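Local atomic coordinates of putative metal-dependent hydrolase (Bacillus subtilis, PDB entry 6KNS), a protein that adopts the metallo-beta-lactamase fold, binds zinc and calcium ions, and is probably a hydrolase related to the short-form RNase Z enzymes that process tRNA 3' ends. Residues A80-S85 against L109-H114. Numbering follows the deposited sequence.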
loop_
_atom_site.group_PDB
_atom_site.type_symbol
_atom_site.label_atom_id
_atom_site.label_comp_id
_atom_site.label_asym_id
_atom_site.label_seq_id
_atom_site.Cartn_x
_atom_site.Cartn_y
_atom_site.Cartn_z
ATOM N N ALA A 80 11.714 -0.949 -3.714
ATOM C CA ALA A 80 11.946 -0.091 -4.884
ATOM C C ALA A 80 13.399 0.381 -4.894
ATOM O O ALA A 80 14.038 0.396 -5.940
ATOM C CB ALA A 80 10.971 1.112 -4.917
ATOM N N LYS A 81 13.929 0.752 -3.735
ATOM C CA LYS A 81 15.323 1.157 -3.655
ATOM C C LYS A 81 16.247 -0.008 -3.957
ATOM O O LYS A 81 17.236 0.155 -4.680
ATOM C CB LYS A 81 15.642 1.760 -2.288
ATOM C CG LYS A 81 14.964 3.138 -2.057
ATOM C CD LYS A 81 15.479 4.234 -2.979
ATOM C CE LYS A 81 16.944 4.488 -2.723
ATOM N NZ LYS A 81 17.458 5.505 -3.637
ATOM N N GLN A 82 15.921 -1.190 -3.434
ATOM C CA GLN A 82 16.718 -2.358 -3.764
ATOM C C GLN A 82 16.730 -2.674 -5.262
ATOM O O GLN A 82 17.774 -2.967 -5.832
ATOM C CB GLN A 82 16.267 -3.581 -2.989
ATOM C CG GLN A 82 17.183 -4.822 -3.146
ATOM C CD GLN A 82 16.784 -5.912 -2.163
ATOM O OE1 GLN A 82 15.640 -5.954 -1.712
ATOM N NE2 GLN A 82 17.728 -6.772 -1.791
ATOM N N VAL A 83 15.578 -2.615 -5.909
ATOM C CA VAL A 83 15.550 -2.890 -7.340
ATOM C C VAL A 83 16.327 -1.798 -8.108
ATOM O O VAL A 83 17.078 -2.123 -9.023
ATOM C CB VAL A 83 14.145 -3.047 -7.855
ATOM C CG1 VAL A 83 14.143 -2.972 -9.424
ATOM C CG2 VAL A 83 13.536 -4.373 -7.293
ATOM N N GLY A 84 16.205 -0.536 -7.685
ATOM C CA GLY A 84 16.998 0.559 -8.267
ATOM C C GLY A 84 18.494 0.306 -8.261
ATOM O O GLY A 84 19.190 0.512 -9.260
ATOM N N SER A 85 18.990 -0.205 -7.145
ATOM C CA SER A 85 20.411 -0.518 -7.025
ATOM C C SER A 85 20.791 -1.678 -7.919
ATOM O O SER A 85 21.800 -1.636 -8.578
ATOM C CB SER A 85 20.770 -0.811 -5.561
ATOM O OG SER A 85 21.785 -1.791 -5.457
ATOM N N LEU A 109 12.762 0.855 9.668
ATOM C CA LEU A 109 13.016 1.839 8.634
ATOM C C LEU A 109 14.340 1.585 7.900
ATOM O O LEU A 109 14.516 2.090 6.814
ATOM C CB LEU A 109 13.005 3.270 9.222
ATOM C CG LEU A 109 11.672 3.693 9.869
ATOM C CD1 LEU A 109 11.713 5.147 10.315
ATOM C CD2 LEU A 109 10.488 3.415 8.887
ATOM N N THR A 110 15.267 0.856 8.514
ATOM C CA THR A 110 16.597 0.635 7.938
ATOM C C THR A 110 16.649 -0.718 7.199
ATOM O O THR A 110 16.451 -1.777 7.800
ATOM C CB THR A 110 17.672 0.673 9.009
ATOM O OG1 THR A 110 17.688 1.984 9.612
ATOM C CG2 THR A 110 19.058 0.285 8.445
ATOM N N TYR A 111 16.923 -0.665 5.886
ATOM C CA TYR A 111 16.976 -1.883 5.062
ATOM C C TYR A 111 18.239 -1.892 4.248
ATOM O O TYR A 111 18.382 -1.096 3.333
ATOM C CB TYR A 111 15.749 -1.930 4.167
ATOM C CG TYR A 111 15.681 -3.126 3.269
ATOM C CD1 TYR A 111 15.535 -4.390 3.796
ATOM C CD2 TYR A 111 15.821 -2.992 1.892
ATOM C CE1 TYR A 111 15.492 -5.500 2.988
ATOM C CE2 TYR A 111 15.779 -4.095 1.064
ATOM C CZ TYR A 111 15.597 -5.354 1.620
ATOM O OH TYR A 111 15.554 -6.473 0.829
ATOM N N LYS A 112 19.140 -2.801 4.591
ATOM C CA LYS A 112 20.494 -2.904 4.004
ATOM C C LYS A 112 21.154 -1.556 3.865
ATOM O O LYS A 112 21.159 -0.790 4.817
ATOM C CB LYS A 112 20.423 -3.631 2.669
ATOM C CG LYS A 112 19.447 -4.828 2.731
ATOM C CD LYS A 112 19.927 -6.023 1.951
ATOM C CE LYS A 112 18.889 -7.155 2.011
ATOM N NZ LYS A 112 19.509 -8.489 1.910
ATOM N N THR A 113 21.694 -1.266 2.684
ATOM C CA THR A 113 22.241 0.041 2.359
ATOM C C THR A 113 21.243 0.847 1.507
ATOM O O THR A 113 21.612 1.844 0.904
ATOM C CB THR A 113 23.543 -0.159 1.537
ATOM O OG1 THR A 113 23.235 -0.956 0.393
ATOM C CG2 THR A 113 24.607 -0.953 2.352
ATOM N N HIS A 114 19.970 0.437 1.476
ATOM C CA HIS A 114 18.971 1.052 0.612
ATOM C C HIS A 114 18.185 2.171 1.272
ATOM O O HIS A 114 17.899 3.204 0.630
ATOM C CB HIS A 114 18.025 -0.024 0.084
ATOM C CG HIS A 114 18.733 -1.102 -0.668
ATOM N ND1 HIS A 114 19.632 -0.823 -1.676
ATOM C CD2 HIS A 114 18.725 -2.453 -0.529
ATOM C CE1 HIS A 114 20.129 -1.959 -2.143
ATOM N NE2 HIS A 114 19.600 -2.961 -1.464
#
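K81 and H114 mark the closest approach of residues 80-85 of helix 74-86 to the irregular segment 109-114, their CA atoms 5.6 Å apart, and residues 111-114 form a type II' beta-turn closed by a hydrogen bond from H114 N to Y111 O. The imidazole of H114 lies against the helix surface at Q82, whose CA sits 3.6 Å from the ring centroid and almost on the ring normal, a CH-pi contact. Q82 CB lies over the same face, and CG, anti to the backbone N (chi1 -172°), comes 3.5 Å from H114 NE2. S85, one turn further along the helix, brings its CB to 3.7 Å from H114 CE1, while K81 CB packs on H114 CB at the root of the ring. Beyond CG the extended Q82 chain meets Y111 at about a right angle, with the amide and phenol planes 75° apart. Y111 OH donates a short hydrogen bond of 2.6 Å to Q82 OE1, approaching from above the carbonyl plane, 38° out of it; OE1 itself lies at the edge of the phenol ring. K112 CG lies over one face of that ring, 3.8 Å above its plane and over its centre. K81 turns its end away, and its NZ hydrogen-bonds to H92 O; A80 and V83 pack on F18 of the second subunit. In the metallo-beta-lactamase fold, this surface contact ties helix 74-86, in the crossover between parallel strands 60-62 and 94-98, to the loop leading from helix 103-107 into strand 115-119, outermost in that sheet within this chain; H114, just before this strand, is hydrogen-bonded through its backbone to L94 of strand 94-98.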